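Local coordinates for protein 4-hydroxythreonine-4-phosphate dehydrogenase (PDB 6XMY) that probably catalyses the NAD-dependent oxidation of 4-(phosphooxy)-L-threonine, a step in pyridoxine 5'-phosphate biosynthesis, with the help of a bound divalent metal ion, at residues G137-F142 against N285-L290; T150-L155 against K161-T166; A29-D34 against L55-L60. All coordinates share one frame; numbering follows the deposited sequence.

Interaction 1 (G137-F142 against N285-L290); sequences GHTEFF and NITLGL. With SO4 (sulfate ion), chain C.
Thr-139 and Thr-287 face each other without bonding directly, Thr-139 OG1 standing 3.9 Å from Thr-287 OG1. A water between them donates to Thr-139 OG1 and to Asn-285 OD1, and it lies 2.6 Å from Thr-287 OG1, a hydroxyl that also pairs with Arg-294.

A sulfate, probably from the crystallisation liquor, is the second polar link. On the helix side, His-138 sets two donors on one sulfate oxygen: its backbone N and its ring ND1 each lie 2.8 Å from O2, which sits at the edge of the imidazole. Thr-139 likewise gives both its backbone N and its hydroxyl to O3, with OG1 at 2.7 Å; chi1 of -58° keeps that hydroxyl beside its own N. From the strand, Asn-285 ND2 reaches O1 at 2.9 Å through a bent bond (133° at the hydrogen), and Arg-294 adds a further donor.

Leu-290 adds apolar packing away from the sulfate: its CD1 meets Phe-142 CB at 3.8 Å and its CD2 rests against the Phe-142 carbonyl.

With backbone donors from the first turn of helix 138-145 joined by side-chain donors, this is an anion pocket. Since His-138, Thr-139, Asn-285 and Arg-294 are predicted substrate ligands, the sulfate probably marks the seat of the substrate phosphate.

Interaction 2 (T150-L155 against K161-T166); sequences TVVMML and KVALVT
Leu-155 and Val-162 form the hydrogen-bonded pair of an antiparallel beta hairpin, strands 152-156 and 161-164. Val-162 N donates to Leu-155 O at 2.8 Å, and Leu-155 N returns the bond to Val-162 O at 2.9 Å. Farther from the turn, Leu-164 N reaches Met-153 O at 3.1 Å. Beyond it a water takes over, accepting from Met-153 N and donating to Leu-164 O at 2.7 Å.

Between these bonds lies the non-hydrogen-bonded pair Met-154 and Ala-163, where the CA atoms come close and CA-H...O contacts form, such as Met-154 CA to Val-162 O at 3.3 Å. On the face carrying this pair, Ala-163 CB touches Val-152 CG1 at 3.8 Å, while Met-154, bent at its last torsion, crosses the aliphatic part of Lys-161. Helix 180-197 packs against this face through Val-152 and Met-154. Leu-155 and Val-162 point to the other face, where helix 268-279 covers them. Met-153 and Leu-164 belong to that face too. Met-153 is modelled in two conformations, so its packing there is tentative: in one of them it runs alongside Leu-164, with Met-153 SD 3.6 Å from Leu-164 CD1.

Interaction 3 (A29-D34 against L55-L60); sequences ALAETD and LSIKFL
Ile-57 wraps part of its side chain around the methyl of Ala-31. Three of its carbons reach that one CB almost equally: CD1 at 3.8 Å, CG1 at 3.9 Å and CG2 also at 3.9 Å. The methyl therefore nestles against the fork of the isoleucine instead of meeting a single tip. The torsions account for this: CG1 lies beside the backbone N (chi1 -64°) and carries an extended chain, while CG2 lies anti to that N, and both branches border the methyl. Ala-31 directs its CB toward 55-60, whereas the Ile-57 side chain leaves its backbone at a slant and approaches with both branches.

Polar groups add little. At the exposed margin, Glu-32 swings its carboxylate back toward Ser-56, but OE2 remains 4.3 Å from Ser-56 O, too far for a bond and with an acceptor at each end.

Each segment also has contacts of its own. In 29-34, Leu-30 O accepts from both Thr-33 N and Thr-33 OG1, the hydroxyl at 2.8 Å, which closes a turn there. Within 55-60, Ile-57 CG2 also lies over one face of the Phe-59 ring, 3.8 Å above its plane and displaced toward the rim, so this methyl serves two neighbours at once. The surroundings extend the packing: Leu-28 touches Leu-55, Ile-57 and Phe-59, while Gly-73 makes backbone hydrogen bonds to both Ala-31 and Lys-58.

The contact thus joins residues 29-34 to the approach and start of strand 58-61, away from the annotated sites. Its chemistry is that of a small hydrophobic patch at a partly buried edge: the direct contact is van der Waals packing of one methyl against a branched side chain, with backbone bonding through Gly-73 linking the segments indirectly.

Interactions 1 and 2 are neighbours, with centres 9 Å apart, and strand 284-288 of the first runs beside strand 152-156 of the second. Backbone pairs join them: Leu-288 N to Val-152 O and Ile-286 N to Met-154 O, each 2.8 Å and probably hydrogen bonds. In one of its two modelled conformations, Met-153 of the hairpin also reaches into the sulfate pocket, with Met-153 CE 3.5 Å from Thr-139 OG1 and the side chain about 6 Å from the bound zinc ion. Interaction 2 is nested in the chain loop closed by interaction 1. Interaction 3 closes earlier in the sequence and sits apart, its centre about 28 Å from that of interaction 1 and 33 Å from that of interaction 2.

Interaction 1 (G137-F142 against N285-L290)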
# COMPACT_ATOMS: atom_id res chain seq x y z
N GLY A 137 -8.62 -1.97 -6.27
CA GLY A 137 -7.56 -2.05 -5.29
C GLY A 137 -7.96 -1.28 -4.05
O GLY A 137 -8.94 -0.53 -4.05
N HIS A 138 -7.19 -1.51 -2.98
CA HIS A 138 -7.39 -0.74 -1.75
C HIS A 138 -7.31 0.75 -2.03
O HIS A 138 -8.04 1.55 -1.43
CB HIS A 138 -6.29 -1.03 -0.72
CG HIS A 138 -6.32 -2.39 -0.09
ND1 HIS A 138 -5.58 -3.45 -0.57
CD2 HIS A 138 -6.90 -2.83 1.05
CE1 HIS A 138 -5.74 -4.50 0.22
NE2 HIS A 138 -6.54 -4.15 1.22
N THR A 139 -6.37 1.15 -2.89
CA THR A 139 -6.08 2.57 -3.08
C THR A 139 -7.31 3.31 -3.58
O THR A 139 -7.69 4.36 -3.03
CB THR A 139 -4.91 2.70 -4.07
OG1 THR A 139 -3.78 2.00 -3.54
CG2 THR A 139 -4.55 4.16 -4.28
N GLU A 140 -7.97 2.76 -4.60
CA GLU A 140 -9.18 3.38 -5.13
C GLU A 140 -10.35 3.24 -4.15
O GLU A 140 -11.18 4.15 -4.03
CB GLU A 140 -9.55 2.76 -6.47
CG GLU A 140 -8.58 3.05 -7.61
CD GLU A 140 -7.25 2.33 -7.45
OE1 GLU A 140 -7.25 1.16 -7.02
OE2 GLU A 140 -6.20 2.95 -7.75
N PHE A 141 -10.43 2.10 -3.46
CA PHE A 141 -11.49 1.92 -2.47
C PHE A 141 -11.41 3.01 -1.41
O PHE A 141 -12.42 3.62 -1.06
CB PHE A 141 -11.41 0.54 -1.82
CG PHE A 141 -12.37 0.38 -0.67
CD1 PHE A 141 -13.68 -0.03 -0.89
CD2 PHE A 141 -11.98 0.67 0.63
CE1 PHE A 141 -14.57 -0.16 0.17
CE2 PHE A 141 -12.86 0.55 1.68
CZ PHE A 141 -14.16 0.14 1.45
N PHE A 142 -10.21 3.26 -0.89
CA PHE A 142 -10.07 4.25 0.18
C PHE A 142 -10.28 5.67 -0.35
O PHE A 142 -10.86 6.51 0.33
CB PHE A 142 -8.71 4.12 0.87
CG PHE A 142 -8.54 2.83 1.65
CD1 PHE A 142 -9.54 2.37 2.49
CD2 PHE A 142 -7.35 2.10 1.56
CE1 PHE A 142 -9.38 1.19 3.20
CE2 PHE A 142 -7.18 0.92 2.28
CZ PHE A 142 -8.19 0.48 3.10
N ASN A 285 3.90 -0.38 0.48
CA ASN A 285 2.99 0.40 -0.34
C ASN A 285 2.27 1.34 0.61
O ASN A 285 1.60 0.90 1.54
CB ASN A 285 2.02 -0.56 -1.05
CG ASN A 285 0.78 0.13 -1.62
OD1 ASN A 285 0.70 1.36 -1.73
ND2 ASN A 285 -0.20 -0.69 -1.99
N ILE A 286 2.47 2.64 0.41
CA ILE A 286 1.82 3.65 1.24
C ILE A 286 0.92 4.49 0.35
O ILE A 286 1.33 4.91 -0.74
CB ILE A 286 2.83 4.50 2.02
CG1 ILE A 286 2.09 5.54 2.85
CG2 ILE A 286 3.82 5.17 1.11
CD1 ILE A 286 2.95 6.20 3.81
N THR A 287 -0.31 4.74 0.81
CA THR A 287 -1.25 5.57 0.08
C THR A 287 -1.13 7.00 0.58
O THR A 287 -1.27 7.26 1.79
CB THR A 287 -2.68 5.08 0.26
OG1 THR A 287 -2.78 3.72 -0.18
CG2 THR A 287 -3.63 5.95 -0.55
N LEU A 288 -0.86 7.93 -0.33
CA LEU A 288 -0.74 9.34 0.00
C LEU A 288 -2.03 10.07 -0.35
O LEU A 288 -2.62 9.83 -1.41
CB LEU A 288 0.40 9.97 -0.79
CG LEU A 288 1.70 9.18 -0.79
CD1 LEU A 288 2.73 9.90 -1.65
CD2 LEU A 288 2.22 8.95 0.64
N GLY A 289 -2.46 10.98 0.53
CA GLY A 289 -3.59 11.85 0.25
C GLY A 289 -4.87 11.53 0.99
O GLY A 289 -5.86 12.25 0.80
N LEU A 290 -4.90 10.49 1.82
CA LEU A 290 -6.08 10.22 2.62
C LEU A 290 -6.00 10.98 3.93
O LEU A 290 -4.92 11.40 4.35
CB LEU A 290 -6.13 8.73 2.95
CG LEU A 290 -6.16 7.73 1.79
CD1 LEU A 290 -6.06 6.34 2.36
CD2 LEU A 290 -7.43 7.90 0.96
S SO4 C . -3.71 -1.59 -3.56
O1 SO4 C . -3.09 -0.99 -2.38
O2 SO4 C . -4.65 -2.62 -3.13
O3 SO4 C . -4.46 -0.56 -4.27
O4 SO4 C . -2.72 -2.21 -4.46
O HOH W 1 -1.51 2.98 -2.33

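Interaction 2 (T150-L155 against K161-T166)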
# COMPACT_ATOMS: atom_id res chain seq x y z
N THR A 150 -7.71 12.85 -5.57
CA THR A 150 -6.39 12.36 -5.96
C THR A 150 -5.71 11.72 -4.76
O THR A 150 -5.39 12.41 -3.78
CB THR A 150 -5.52 13.49 -6.52
OG1 THR A 150 -6.23 14.15 -7.58
CG2 THR A 150 -4.21 12.91 -7.06
N VAL A 151 -5.49 10.42 -4.84
CA VAL A 151 -4.58 9.73 -3.94
C VAL A 151 -3.44 9.19 -4.80
O VAL A 151 -3.53 9.10 -6.02
CB VAL A 151 -5.26 8.60 -3.17
CG1 VAL A 151 -6.43 9.14 -2.35
CG2 VAL A 151 -5.71 7.52 -4.13
N VAL A 152 -2.34 8.84 -4.14
CA VAL A 152 -1.15 8.39 -4.84
C VAL A 152 -0.66 7.11 -4.19
O VAL A 152 -0.48 7.05 -2.97
CB VAL A 152 -0.03 9.45 -4.83
CG1 VAL A 152 1.21 8.90 -5.54
CG2 VAL A 152 -0.50 10.75 -5.46
N MET A 153 -0.44 6.09 -5.00
CA MET A 153 0.21 4.86 -4.56
C MET A 153 1.72 5.06 -4.68
O MET A 153 2.23 5.35 -5.77
CB MET A 153 -0.21 3.67 -5.41
CG MET A 153 0.63 2.42 -5.16
SD MET A 153 0.26 1.04 -6.26
CE MET A 153 -1.49 0.83 -5.95
N MET A 154 2.42 4.89 -3.57
CA MET A 154 3.87 5.01 -3.56
C MET A 154 4.45 3.79 -2.87
O MET A 154 4.08 3.49 -1.74
CB MET A 154 4.34 6.29 -2.86
CG MET A 154 5.85 6.47 -2.91
SD MET A 154 6.42 7.96 -2.08
CE MET A 154 6.28 7.49 -0.36
N LEU A 155 5.32 3.07 -3.56
CA LEU A 155 6.09 2.02 -2.91
C LEU A 155 7.42 2.60 -2.44
O LEU A 155 8.03 3.43 -3.12
CB LEU A 155 6.29 0.82 -3.84
CG LEU A 155 5.15 -0.23 -3.75
CD1 LEU A 155 3.83 0.31 -4.32
CD2 LEU A 155 5.53 -1.54 -4.44
N LYS A 161 11.96 5.32 -3.71
CA LYS A 161 10.52 5.49 -3.63
C LYS A 161 10.01 5.63 -5.05
O LYS A 161 10.60 6.35 -5.86
CB LYS A 161 10.17 6.75 -2.83
CG LYS A 161 10.57 6.69 -1.36
CD LYS A 161 10.17 7.98 -0.66
CE LYS A 161 10.43 7.93 0.84
NZ LYS A 161 11.88 7.72 1.16
N VAL A 162 8.92 4.93 -5.37
CA VAL A 162 8.31 4.99 -6.69
C VAL A 162 6.83 5.27 -6.52
O VAL A 162 6.09 4.45 -5.96
CB VAL A 162 8.52 3.70 -7.50
CG1 VAL A 162 7.77 3.80 -8.82
CG2 VAL A 162 10.01 3.47 -7.75
N ALA A 163 6.38 6.43 -7.00
CA ALA A 163 4.98 6.78 -7.04
C ALA A 163 4.45 6.58 -8.45
O ALA A 163 5.18 6.77 -9.43
CB ALA A 163 4.78 8.24 -6.63
N LEU A 164 3.18 6.21 -8.55
CA LEU A 164 2.56 5.89 -9.83
C LEU A 164 1.57 6.98 -10.23
O LEU A 164 0.78 7.45 -9.40
CB LEU A 164 1.83 4.55 -9.74
CG LEU A 164 2.69 3.33 -9.41
CD1 LEU A 164 1.82 2.09 -9.33
CD2 LEU A 164 3.84 3.15 -10.43
N VAL A 165 1.61 7.37 -11.50
CA VAL A 165 0.59 8.27 -12.03
C VAL A 165 -0.72 7.52 -12.22
O VAL A 165 -1.80 8.05 -11.96
CB VAL A 165 1.06 8.95 -13.33
CG1 VAL A 165 -0.07 9.81 -13.92
CG2 VAL A 165 2.32 9.79 -13.07
N THR A 166 -0.63 6.28 -12.71
CA THR A 166 -1.77 5.39 -12.84
C THR A 166 -1.46 4.07 -12.15
O THR A 166 -0.30 3.65 -12.09
CB THR A 166 -2.15 5.13 -14.31
OG1 THR A 166 -1.11 4.40 -14.99
CG2 THR A 166 -2.43 6.45 -15.02
O HOH W 2 -1.04 6.33 -7.70

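Interaction 3 (A29-D34 against L55-L60)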
# COMPACT_ATOMS: atom_id res chain seq x y z
N ALA A 29 2.26 -13.61 12.48
CA ALA A 29 3.68 -13.31 12.70
C ALA A 29 3.88 -12.10 13.60
O ALA A 29 4.94 -11.98 14.23
CB ALA A 29 4.38 -13.09 11.36
N LEU A 30 2.90 -11.20 13.68
CA LEU A 30 3.02 -10.05 14.57
C LEU A 30 2.88 -10.43 16.04
O LEU A 30 3.19 -9.61 16.90
CB LEU A 30 1.98 -9.00 14.18
CG LEU A 30 2.12 -8.50 12.73
CD1 LEU A 30 0.98 -7.57 12.33
CD2 LEU A 30 3.48 -7.83 12.50
N ALA A 31 2.41 -11.65 16.33
CA ALA A 31 2.16 -12.03 17.72
C ALA A 31 3.44 -12.03 18.54
O ALA A 31 3.41 -11.76 19.74
CB ALA A 31 1.49 -13.40 17.79
N GLU A 32 4.57 -12.30 17.90
CA GLU A 32 5.82 -12.39 18.64
C GLU A 32 6.51 -11.05 18.82
O GLU A 32 7.53 -10.98 19.53
CB GLU A 32 6.73 -13.41 17.97
CG GLU A 32 6.18 -14.81 18.12
CD GLU A 32 5.95 -15.17 19.58
OE1 GLU A 32 6.69 -14.65 20.45
OE2 GLU A 32 5.03 -15.95 19.87
N THR A 33 5.98 -9.98 18.23
CA THR A 33 6.55 -8.65 18.36
C THR A 33 5.88 -7.90 19.51
O THR A 33 4.92 -8.36 20.11
CB THR A 33 6.34 -7.87 17.07
OG1 THR A 33 4.97 -7.45 16.97
CG2 THR A 33 6.69 -8.72 15.85
N ASP A 34 6.42 -6.71 19.79
CA ASP A 34 5.76 -5.75 20.67
C ASP A 34 5.19 -4.57 19.88
O ASP A 34 5.02 -3.48 20.43
CB ASP A 34 6.70 -5.28 21.78
CG ASP A 34 7.88 -4.50 21.26
OD1 ASP A 34 8.56 -3.83 22.08
OD2 ASP A 34 8.12 -4.53 20.04
N LEU A 55 1.81 -22.72 15.59
CA LEU A 55 2.15 -21.56 16.40
C LEU A 55 1.34 -21.58 17.69
O LEU A 55 0.16 -21.94 17.69
CB LEU A 55 1.81 -20.28 15.65
CG LEU A 55 2.58 -19.99 14.36
CD1 LEU A 55 2.04 -18.74 13.68
CD2 LEU A 55 4.07 -19.86 14.64
N SER A 56 1.99 -21.21 18.79
CA SER A 56 1.34 -21.09 20.09
C SER A 56 1.13 -19.61 20.37
O SER A 56 2.07 -18.89 20.73
CB SER A 56 2.19 -21.75 21.18
OG SER A 56 2.31 -23.15 20.96
N ILE A 57 -0.11 -19.15 20.21
CA ILE A 57 -0.47 -17.75 20.37
C ILE A 57 -1.65 -17.66 21.32
O ILE A 57 -2.58 -18.48 21.24
CB ILE A 57 -0.84 -17.11 19.02
CG1 ILE A 57 0.36 -17.11 18.08
CG2 ILE A 57 -1.37 -15.70 19.20
CD1 ILE A 57 0.03 -16.77 16.65
N LYS A 58 -1.63 -16.68 22.21
CA LYS A 58 -2.77 -16.39 23.06
C LYS A 58 -3.53 -15.21 22.47
O LYS A 58 -2.96 -14.12 22.29
CB LYS A 58 -2.32 -16.10 24.49
CG LYS A 58 -1.75 -17.34 25.19
CD LYS A 58 -1.13 -17.00 26.52
CE LYS A 58 -0.38 -18.18 27.10
NZ LYS A 58 -1.25 -19.37 27.23
N PHE A 59 -4.80 -15.41 22.18
CA PHE A 59 -5.61 -14.40 21.52
C PHE A 59 -6.45 -13.65 22.54
O PHE A 59 -7.06 -14.24 23.43
CB PHE A 59 -6.53 -15.06 20.49
CG PHE A 59 -5.80 -15.70 19.35
CD1 PHE A 59 -5.47 -14.96 18.22
CD2 PHE A 59 -5.43 -17.03 19.41
CE1 PHE A 59 -4.78 -15.55 17.17
CE2 PHE A 59 -4.75 -17.63 18.36
CZ PHE A 59 -4.43 -16.88 17.24
N LEU A 60 -6.48 -12.33 22.39
CA LEU A 60 -7.33 -11.47 23.19
C LEU A 60 -8.31 -10.76 22.27
O LEU A 60 -7.94 -10.33 21.18
CB LEU A 60 -6.49 -10.41 23.92
CG LEU A 60 -5.47 -10.92 24.94
CD1 LEU A 60 -4.53 -9.80 25.35
CD2 LEU A 60 -6.17 -11.49 26.15